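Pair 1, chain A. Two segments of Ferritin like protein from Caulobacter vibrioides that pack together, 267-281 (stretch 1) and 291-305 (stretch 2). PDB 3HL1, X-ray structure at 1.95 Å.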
# COMPACT_ATOMS: atom_id res chain seq x y z
N ALA A 267 -16.44 15.25 -1.56
CA ALA A 267 -16.97 14.80 -2.83
C ALA A 267 -15.93 14.99 -3.92
O ALA A 267 -15.81 14.15 -4.81
CB ALA A 267 -18.23 15.51 -3.20
N ARG A 268 -15.22 16.12 -3.88
CA ARG A 268 -14.16 16.37 -4.86
C ARG A 268 -13.04 15.32 -4.78
O ARG A 268 -12.55 14.82 -5.80
CB ARG A 268 -13.66 17.78 -4.71
CG ARG A 268 -12.37 17.99 -5.35
CD ARG A 268 -11.89 19.39 -5.22
NE ARG A 268 -10.79 19.47 -6.15
CZ ARG A 268 -10.83 20.04 -7.35
NH1 ARG A 268 -11.92 20.70 -7.78
NH2 ARG A 268 -9.73 19.97 -8.10
N LEU A 269 -12.65 14.95 -3.57
CA LEU A 269 -11.67 13.92 -3.37
C LEU A 269 -12.12 12.56 -3.89
O LEU A 269 -11.36 11.89 -4.54
CB LEU A 269 -11.27 13.83 -1.89
CG LEU A 269 -10.33 12.68 -1.43
CD1 LEU A 269 -9.04 12.72 -2.33
CD2 LEU A 269 -10.01 12.86 0.03
N ILE A 270 -13.35 12.17 -3.58
CA ILE A 270 -13.92 10.94 -4.10
C ILE A 270 -13.89 10.89 -5.63
O ILE A 270 -13.43 9.92 -6.19
CB ILE A 270 -15.32 10.75 -3.57
CG1 ILE A 270 -15.31 10.56 -2.04
CG2 ILE A 270 -16.05 9.52 -4.23
CD1 ILE A 270 -16.69 10.79 -1.36
N ALA A 271 -14.32 11.96 -6.29
CA ALA A 271 -14.29 12.04 -7.71
C ALA A 271 -12.85 11.97 -8.27
O ALA A 271 -12.55 11.19 -9.20
CB ALA A 271 -14.98 13.33 -8.18
N ASP A 272 -11.97 12.82 -7.76
CA ASP A 272 -10.58 12.87 -8.27
C ASP A 272 -9.86 11.52 -8.02
O ASP A 272 -9.12 11.03 -8.89
CB ASP A 272 -9.77 14.01 -7.63
CG ASP A 272 -10.17 15.39 -8.11
OD1 ASP A 272 -10.89 15.49 -9.12
OD2 ASP A 272 -9.79 16.39 -7.43
N PHE A 273 -10.10 10.90 -6.89
CA PHE A 273 -9.53 9.58 -6.58
C PHE A 273 -10.03 8.52 -7.58
O PHE A 273 -9.21 7.74 -8.04
CB PHE A 273 -9.78 9.19 -5.15
CG PHE A 273 -8.98 7.98 -4.69
CD1 PHE A 273 -7.61 8.02 -4.61
CD2 PHE A 273 -9.64 6.79 -4.37
CE1 PHE A 273 -6.92 6.90 -4.19
CE2 PHE A 273 -8.93 5.69 -3.97
CZ PHE A 273 -7.59 5.75 -3.93
N ALA A 274 -11.33 8.53 -7.89
CA ALA A 274 -11.93 7.63 -8.88
C ALA A 274 -11.22 7.80 -10.24
O ALA A 274 -10.83 6.84 -10.89
CB ALA A 274 -13.40 7.90 -9.04
N GLY A 275 -11.06 9.04 -10.64
CA GLY A 275 -10.39 9.37 -11.87
C GLY A 275 -8.96 8.93 -11.89
O GLY A 275 -8.48 8.48 -12.89
N PHE A 276 -8.28 9.08 -10.77
CA PHE A 276 -6.90 8.69 -10.67
C PHE A 276 -6.72 7.14 -10.76
O PHE A 276 -5.80 6.66 -11.44
CB PHE A 276 -6.31 9.24 -9.43
CG PHE A 276 -4.90 8.86 -9.23
CD1 PHE A 276 -3.93 9.37 -10.06
CD2 PHE A 276 -4.55 7.99 -8.22
CE1 PHE A 276 -2.62 9.01 -9.89
CE2 PHE A 276 -3.24 7.62 -8.04
CZ PHE A 276 -2.28 8.15 -8.87
N LEU A 277 -7.61 6.39 -10.11
CA LEU A 277 -7.65 4.93 -10.29
C LEU A 277 -7.96 4.53 -11.76
O LEU A 277 -7.33 3.60 -12.24
CB LEU A 277 -8.64 4.28 -9.28
CG LEU A 277 -8.35 4.38 -7.75
CD1 LEU A 277 -9.28 3.49 -6.96
CD2 LEU A 277 -6.87 4.17 -7.39
N ASP A 278 -8.88 5.20 -12.44
CA ASP A 278 -9.09 4.96 -13.89
C ASP A 278 -7.79 5.15 -14.68
O ASP A 278 -7.51 4.34 -15.55
CB ASP A 278 -10.16 5.86 -14.55
CG ASP A 278 -11.56 5.57 -14.07
OD1 ASP A 278 -11.88 4.47 -13.54
OD2 ASP A 278 -12.37 6.50 -14.18
N ILE A 279 -7.02 6.22 -14.39
CA ILE A 279 -5.75 6.50 -15.07
C ILE A 279 -4.83 5.29 -14.79
O ILE A 279 -4.24 4.71 -15.72
CB ILE A 279 -5.10 7.85 -14.62
CG1 ILE A 279 -5.87 9.03 -15.28
CG2 ILE A 279 -3.62 7.96 -15.01
CD1 ILE A 279 -5.61 10.35 -14.64
N LEU A 280 -4.70 4.91 -13.52
CA LEU A 280 -3.82 3.78 -13.18
C LEU A 280 -4.23 2.48 -13.81
O LEU A 280 -3.34 1.72 -14.20
CB LEU A 280 -3.59 3.63 -11.66
CG LEU A 280 -2.85 4.73 -10.89
CD1 LEU A 280 -3.05 4.45 -9.38
CD2 LEU A 280 -1.36 4.74 -11.26
N ASN A 281 -5.54 2.19 -13.88
CA ASN A 281 -6.01 0.97 -14.51
C ASN A 281 -5.55 0.86 -15.95
O ASN A 281 -5.18 -0.21 -16.39
CB ASN A 281 -7.52 0.82 -14.36
CG ASN A 281 -7.88 0.37 -12.96
OD1 ASN A 281 -7.06 -0.24 -12.30
ND2 ASN A 281 -9.07 0.75 -12.47
N PRO A 291 -0.95 12.67 -20.25
CA PRO A 291 -0.52 13.94 -19.63
C PRO A 291 -1.28 14.21 -18.28
O PRO A 291 -0.70 14.79 -17.38
CB PRO A 291 -0.87 14.98 -20.69
CG PRO A 291 -1.00 14.21 -21.98
CD PRO A 291 -1.52 12.86 -21.58
N ALA A 292 -2.53 13.73 -18.17
CA ALA A 292 -3.35 13.74 -16.92
C ALA A 292 -2.73 13.08 -15.68
O ALA A 292 -3.30 13.22 -14.60
CB ALA A 292 -4.75 13.11 -17.17
N PHE A 293 -1.60 12.37 -15.82
CA PHE A 293 -1.01 11.58 -14.71
C PHE A 293 -0.28 12.39 -13.60
O PHE A 293 -0.70 12.33 -12.43
CB PHE A 293 -0.09 10.48 -15.27
CG PHE A 293 0.47 9.59 -14.22
CD1 PHE A 293 -0.35 8.79 -13.45
CD2 PHE A 293 1.85 9.54 -14.01
CE1 PHE A 293 0.17 7.97 -12.47
CE2 PHE A 293 2.37 8.70 -13.02
CZ PHE A 293 1.52 7.92 -12.26
N GLY A 294 0.79 13.12 -13.94
CA GLY A 294 1.41 14.06 -12.97
C GLY A 294 0.47 15.19 -12.50
O GLY A 294 0.62 15.72 -11.38
N VAL A 295 -0.50 15.55 -13.38
CA VAL A 295 -1.51 16.64 -13.14
C VAL A 295 -2.53 16.13 -12.13
O VAL A 295 -2.76 16.79 -11.09
CB VAL A 295 -2.33 17.09 -14.46
CG1 VAL A 295 -3.38 18.20 -14.13
CG2 VAL A 295 -1.41 17.54 -15.65
N GLN A 296 -3.14 14.98 -12.47
CA GLN A 296 -4.06 14.22 -11.60
C GLN A 296 -3.50 13.98 -10.19
O GLN A 296 -4.23 14.16 -9.19
CB GLN A 296 -4.43 12.85 -12.21
N MSE A 297 -2.22 13.58 -10.10
CA MSE A 297 -1.69 13.12 -8.83
C MSE A 297 -1.62 14.16 -7.76
O MSE A 297 -2.33 14.02 -6.83
CB MSE A 297 -0.34 12.53 -9.00
CG MSE A 297 0.21 11.91 -7.72
SE MSE A 297 1.35 10.46 -8.38
CE MSE A 297 2.25 11.49 -9.81
N ALA A 298 -0.77 15.20 -7.90
CA ALA A 298 -0.47 16.19 -6.80
C ALA A 298 -1.71 16.96 -6.40
O ALA A 298 -1.80 17.55 -5.33
CB ALA A 298 0.61 17.21 -7.25
N LYS A 299 -2.64 16.97 -7.32
CA LYS A 299 -3.96 17.44 -7.09
C LYS A 299 -4.66 16.68 -5.98
O LYS A 299 -5.43 17.25 -5.27
CB LYS A 299 -4.76 17.29 -8.38
CG LYS A 299 -5.94 18.30 -8.56
CD LYS A 299 -7.12 17.71 -9.39
CE LYS A 299 -6.71 16.54 -10.33
NZ LYS A 299 -6.67 15.18 -9.62
N LEU A 300 -4.44 15.38 -5.89
CA LEU A 300 -5.06 14.53 -4.86
C LEU A 300 -4.60 15.01 -3.50
O LEU A 300 -5.36 15.12 -2.56
CB LEU A 300 -4.66 13.08 -5.06
CG LEU A 300 -5.52 12.28 -6.05
CD1 LEU A 300 -4.98 10.85 -6.13
CD2 LEU A 300 -6.96 12.28 -5.58
N GLY A 301 -3.33 15.35 -3.41
CA GLY A 301 -2.81 15.81 -2.14
C GLY A 301 -3.44 17.15 -1.74
O GLY A 301 -3.80 17.37 -0.57
N GLY A 302 -3.59 18.03 -2.70
CA GLY A 302 -4.34 19.25 -2.46
C GLY A 302 -5.78 19.01 -2.03
O GLY A 302 -6.30 19.69 -1.12
N ASP A 303 -6.44 18.04 -2.65
CA ASP A 303 -7.78 17.63 -2.24
C ASP A 303 -7.89 17.09 -0.80
O ASP A 303 -8.86 17.37 -0.07
CB ASP A 303 -8.29 16.47 -3.13
CG ASP A 303 -8.56 16.86 -4.54
OD1 ASP A 303 -8.62 18.04 -4.86
OD2 ASP A 303 -8.63 15.94 -5.38
N ILE A 304 -6.92 16.27 -0.42
CA ILE A 304 -6.86 15.67 0.93
C ILE A 304 -6.61 16.76 1.97
O ILE A 304 -7.26 16.83 3.03
CB ILE A 304 -5.77 14.56 0.99
CG1 ILE A 304 -6.08 13.49 -0.02
CG2 ILE A 304 -5.68 13.98 2.40
CD1 ILE A 304 -4.89 12.50 -0.33
N LEU A 305 -5.66 17.62 1.70
CA LEU A 305 -5.38 18.74 2.62
C LEU A 305 -6.59 19.64 2.77
O LEU A 305 -6.91 20.13 3.85
CB LEU A 305 -4.21 19.57 2.13
CG LEU A 305 -3.80 20.79 2.94
CD1 LEU A 305 -3.51 20.42 4.38
CD2 LEU A 305 -2.59 21.41 2.29
O HOH W 1 -8.00 12.67 -10.87

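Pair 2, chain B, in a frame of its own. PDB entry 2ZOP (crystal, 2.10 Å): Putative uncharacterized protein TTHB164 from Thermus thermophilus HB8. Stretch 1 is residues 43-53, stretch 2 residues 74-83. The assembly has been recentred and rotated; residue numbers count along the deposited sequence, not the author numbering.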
# COMPACT_ATOMS: atom_id res chain seq x y z
N GLY B 43 5.86 0.68 4.41
CA GLY B 43 6.47 1.80 3.73
C GLY B 43 7.90 1.97 4.23
O GLY B 43 8.22 1.55 5.33
N LEU B 44 8.74 2.61 3.42
CA LEU B 44 10.14 2.80 3.76
C LEU B 44 10.39 3.49 5.09
O LEU B 44 11.04 2.95 5.98
CB LEU B 44 10.86 3.56 2.65
CG LEU B 44 12.34 3.83 2.92
CD1 LEU B 44 13.08 2.51 3.09
CD2 LEU B 44 12.94 4.65 1.76
N SER B 45 9.86 4.70 5.22
CA SER B 45 10.04 5.46 6.45
C SER B 45 9.65 4.66 7.70
O SER B 45 10.40 4.62 8.68
CB SER B 45 9.21 6.74 6.36
OG SER B 45 9.13 7.37 7.62
N GLN B 46 8.49 4.01 7.66
CA GLN B 46 8.03 3.22 8.80
C GLN B 46 8.92 2.01 9.05
O GLN B 46 9.20 1.66 10.19
CB GLN B 46 6.60 2.74 8.59
CG GLN B 46 5.54 3.81 8.80
CD GLN B 46 4.18 3.21 9.11
OE1 GLN B 46 3.92 2.77 10.23
NE2 GLN B 46 3.31 3.17 8.10
N ALA B 47 9.36 1.36 7.98
CA ALA B 47 10.22 0.19 8.14
C ALA B 47 11.52 0.61 8.83
O ALA B 47 11.99 -0.05 9.75
CB ALA B 47 10.51 -0.43 6.78
N LEU B 48 12.11 1.71 8.37
CA LEU B 48 13.37 2.19 8.93
C LEU B 48 13.24 2.61 10.39
O LEU B 48 14.15 2.39 11.20
CB LEU B 48 13.90 3.36 8.10
CG LEU B 48 14.20 3.02 6.63
CD1 LEU B 48 14.73 4.25 5.90
CD2 LEU B 48 15.22 1.90 6.57
N ALA B 49 12.11 3.21 10.74
CA ALA B 49 11.89 3.66 12.11
C ALA B 49 11.74 2.47 13.05
O ALA B 49 12.11 2.55 14.22
CB ALA B 49 10.63 4.55 12.17
N PHE B 50 11.18 1.37 12.54
CA PHE B 50 11.01 0.16 13.33
C PHE B 50 12.40 -0.40 13.64
O PHE B 50 12.71 -0.72 14.78
CB PHE B 50 10.20 -0.88 12.55
CG PHE B 50 10.08 -2.20 13.26
CD1 PHE B 50 9.17 -2.36 14.30
CD2 PHE B 50 10.90 -3.27 12.91
CE1 PHE B 50 9.09 -3.57 15.00
CE2 PHE B 50 10.83 -4.48 13.60
CZ PHE B 50 9.92 -4.63 14.65
N VAL B 51 13.26 -0.49 12.62
CA VAL B 51 14.60 -1.00 12.83
C VAL B 51 15.38 -0.14 13.83
O VAL B 51 16.00 -0.65 14.74
CB VAL B 51 15.42 -1.07 11.53
CG1 VAL B 51 16.80 -1.64 11.82
CG2 VAL B 51 14.69 -1.93 10.50
N ASP B 52 15.32 1.18 13.65
CA ASP B 52 16.04 2.09 14.54
C ASP B 52 15.57 2.06 15.98
O ASP B 52 16.32 2.40 16.89
CB ASP B 52 15.93 3.53 14.04
CG ASP B 52 16.48 4.54 15.04
OD1 ASP B 52 17.67 4.42 15.43
OD2 ASP B 52 15.73 5.45 15.45
N SER B 53 14.33 1.64 16.21
CA SER B 53 13.82 1.62 17.57
C SER B 53 13.98 0.27 18.24
O SER B 53 13.50 0.06 19.34
CB SER B 53 12.36 2.07 17.61
OG SER B 53 11.54 1.26 16.78
N ASP B 74 25.24 5.35 7.98
CA ASP B 74 24.55 4.43 8.88
C ASP B 74 23.04 4.57 8.70
O ASP B 74 22.58 5.35 7.86
CB ASP B 74 24.92 4.74 10.34
CG ASP B 74 24.76 6.22 10.68
OD1 ASP B 74 23.80 6.85 10.20
OD2 ASP B 74 25.61 6.76 11.43
N LEU B 75 22.28 3.82 9.49
CA LEU B 75 20.83 3.86 9.41
C LEU B 75 20.28 5.28 9.56
O LEU B 75 19.37 5.67 8.83
CB LEU B 75 20.22 2.95 10.49
CG LEU B 75 18.69 2.82 10.48
CD1 LEU B 75 18.22 2.36 9.09
CD2 LEU B 75 18.25 1.82 11.54
N ARG B 76 20.83 6.05 10.51
CA ARG B 76 20.36 7.42 10.72
C ARG B 76 20.48 8.29 9.48
O ARG B 76 19.56 9.05 9.16
CB ARG B 76 21.13 8.11 11.87
CG ARG B 76 20.61 7.77 13.25
CD ARG B 76 21.26 8.67 14.31
NE ARG B 76 20.76 8.37 15.65
CZ ARG B 76 20.99 7.23 16.30
NH1 ARG B 76 21.72 6.27 15.74
NH2 ARG B 76 20.49 7.04 17.51
N GLU B 77 21.60 8.20 8.77
CA GLU B 77 21.72 9.03 7.57
C GLU B 77 20.71 8.61 6.50
O GLU B 77 20.08 9.45 5.87
CB GLU B 77 23.14 8.98 7.01
CG GLU B 77 23.32 9.93 5.83
CD GLU B 77 24.72 9.94 5.26
OE1 GLU B 77 25.29 8.86 5.05
OE2 GLU B 77 25.24 11.04 5.00
N LEU B 78 20.55 7.30 6.32
CA LEU B 78 19.59 6.79 5.34
C LEU B 78 18.16 7.24 5.71
O LEU B 78 17.39 7.69 4.86
CB LEU B 78 19.66 5.25 5.29
CG LEU B 78 18.53 4.50 4.54
CD1 LEU B 78 18.55 4.84 3.05
CD2 LEU B 78 18.70 2.99 4.74
N ALA B 79 17.81 7.13 6.99
CA ALA B 79 16.48 7.53 7.45
C ALA B 79 16.21 9.01 7.17
O ALA B 79 15.11 9.38 6.76
CB ALA B 79 16.34 7.24 8.96
N GLU B 80 17.21 9.85 7.39
CA GLU B 80 17.04 11.29 7.15
C GLU B 80 16.86 11.54 5.66
O GLU B 80 16.01 12.33 5.25
CB GLU B 80 18.26 12.06 7.67
CG GLU B 80 18.13 13.58 7.55
CD GLU B 80 16.86 14.14 8.21
OE1 GLU B 80 16.44 13.61 9.26
OE2 GLU B 80 16.30 15.13 7.69
N ALA B 81 17.66 10.86 4.85
CA ALA B 81 17.58 11.01 3.40
C ALA B 81 16.18 10.63 2.93
O ALA B 81 15.65 11.22 1.99
CB ALA B 81 18.64 10.11 2.72
N ALA B 82 15.58 9.64 3.58
CA ALA B 82 14.23 9.20 3.20
C ALA B 82 13.19 10.25 3.57
O ALA B 82 12.24 10.49 2.83
CB ALA B 82 13.90 7.86 3.89
N ARG B 83 13.37 10.89 4.73
CA ARG B 83 12.43 11.92 5.19
C ARG B 83 12.50 13.19 4.36
O ARG B 83 11.50 13.87 4.20
CB ARG B 83 12.71 12.30 6.65
CG ARG B 83 12.64 11.17 7.63
CD ARG B 83 12.72 11.70 9.06
NE ARG B 83 13.07 10.63 9.98
CZ ARG B 83 14.29 10.44 10.47
NH1 ARG B 83 15.29 11.25 10.13
NH2 ARG B 83 14.52 9.42 11.28

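Both pairs are two helices packed side by side and running nearly antiparallel. The angle between their N-to-C directions is 159° in pair 1 and 155° in pair 2. The axes approach to 9.2 Å in pair 1 and to 9.9 Å in pair 2. Over 14 central residues the backbones superpose with an RMSD of 0.5 Å. Arg A268 to Leu A277 match Leu B44 to Ser B53, and Gln A296 to Ile A304 match Leu B75 to Arg B83. Pair 1 is longer and buries 677 Å² between its stretches; pair 2 buries 382 Å².

The clearest contrast is at Asp A272 and Leu B48. Their CA atoms fall 0.4 Å apart, and both CA-to-CB bonds point toward the partner helix. Leu B48 is a knob in a hole formed by Leu B75, Leu B78, Ala B79 and Ala B82. Its CD1 lies 4.0 Å from Leu B78 CG and 4.2 Å from Ala B82 CB. Its CD2 lies 3.9 Å from Leu B75 CD1. The corresponding residues in pair 1 are Gln A296, Lys A299, Leu A300 and Asp A303. Asp A272 is in contact with Lys A299, Leu A300 and Asp A303. Its CB packs 3.9 Å from Leu A300 CD2, while its carboxylate lies near the charged groups of Lys A299 and Asp A303. Asp A272 OD2 makes a long salt bridge of 4.0 Å to Lys A299 NZ. A water also links the helices here: it donates to Asp A272 O (2.8 Å) and accepts from Lys A299 NZ (3.1 Å). Asp A272 OD2 and Asp A303 OD2 are modelled too close together, so fine detail at this carboxylate is less sure.

Arg A268 and Leu B44 match next. Arg A268 NE donates a hydrogen bond to Asp A303 OD1 at 2.9 Å, within a salt bridge, and the oxygen lies at the edge of the guanidinium. Pair 2 closes the same place with apolar atoms: Leu B44 CD2 is 4.0 Å from Ala B82 CB. The small alanine thus takes the position of the charged partner.

At Leu A300 and Ala B79 the bulk is reversed. Leu A300 is itself a knob, set among Leu A269, Asp A272, Phe A273 and Phe A276. Its CD1 is 3.6 Å from Phe A276 CD2. Ala B79 reaches less far, and Leu B48 CD1 packs 4.0 Å from its CA.

Phe A276 matches Asp B52. The phenylalanine fills a hole formed by Phe A293, Gln A296, Met A297 and Leu A300. Its CE1 is 3.9 Å from Phe A293 CE1. Met A297 is selenomethionine and poorly ordered, and the Gln A296 side chain is modelled only to CB. In pair 2 Leu B75, at the Gln A296 position, supplies the apolar bulk. Its CD2 contacts Asp B52 CB and Val B51 CG1, each at 3.8 Å. Asp B52 OD1 lies over one face of the Arg B76 guanidinium, 4.4 Å from NH2, beyond a salt bridge. No hydrogen bond crosses between the stretches of pair 2.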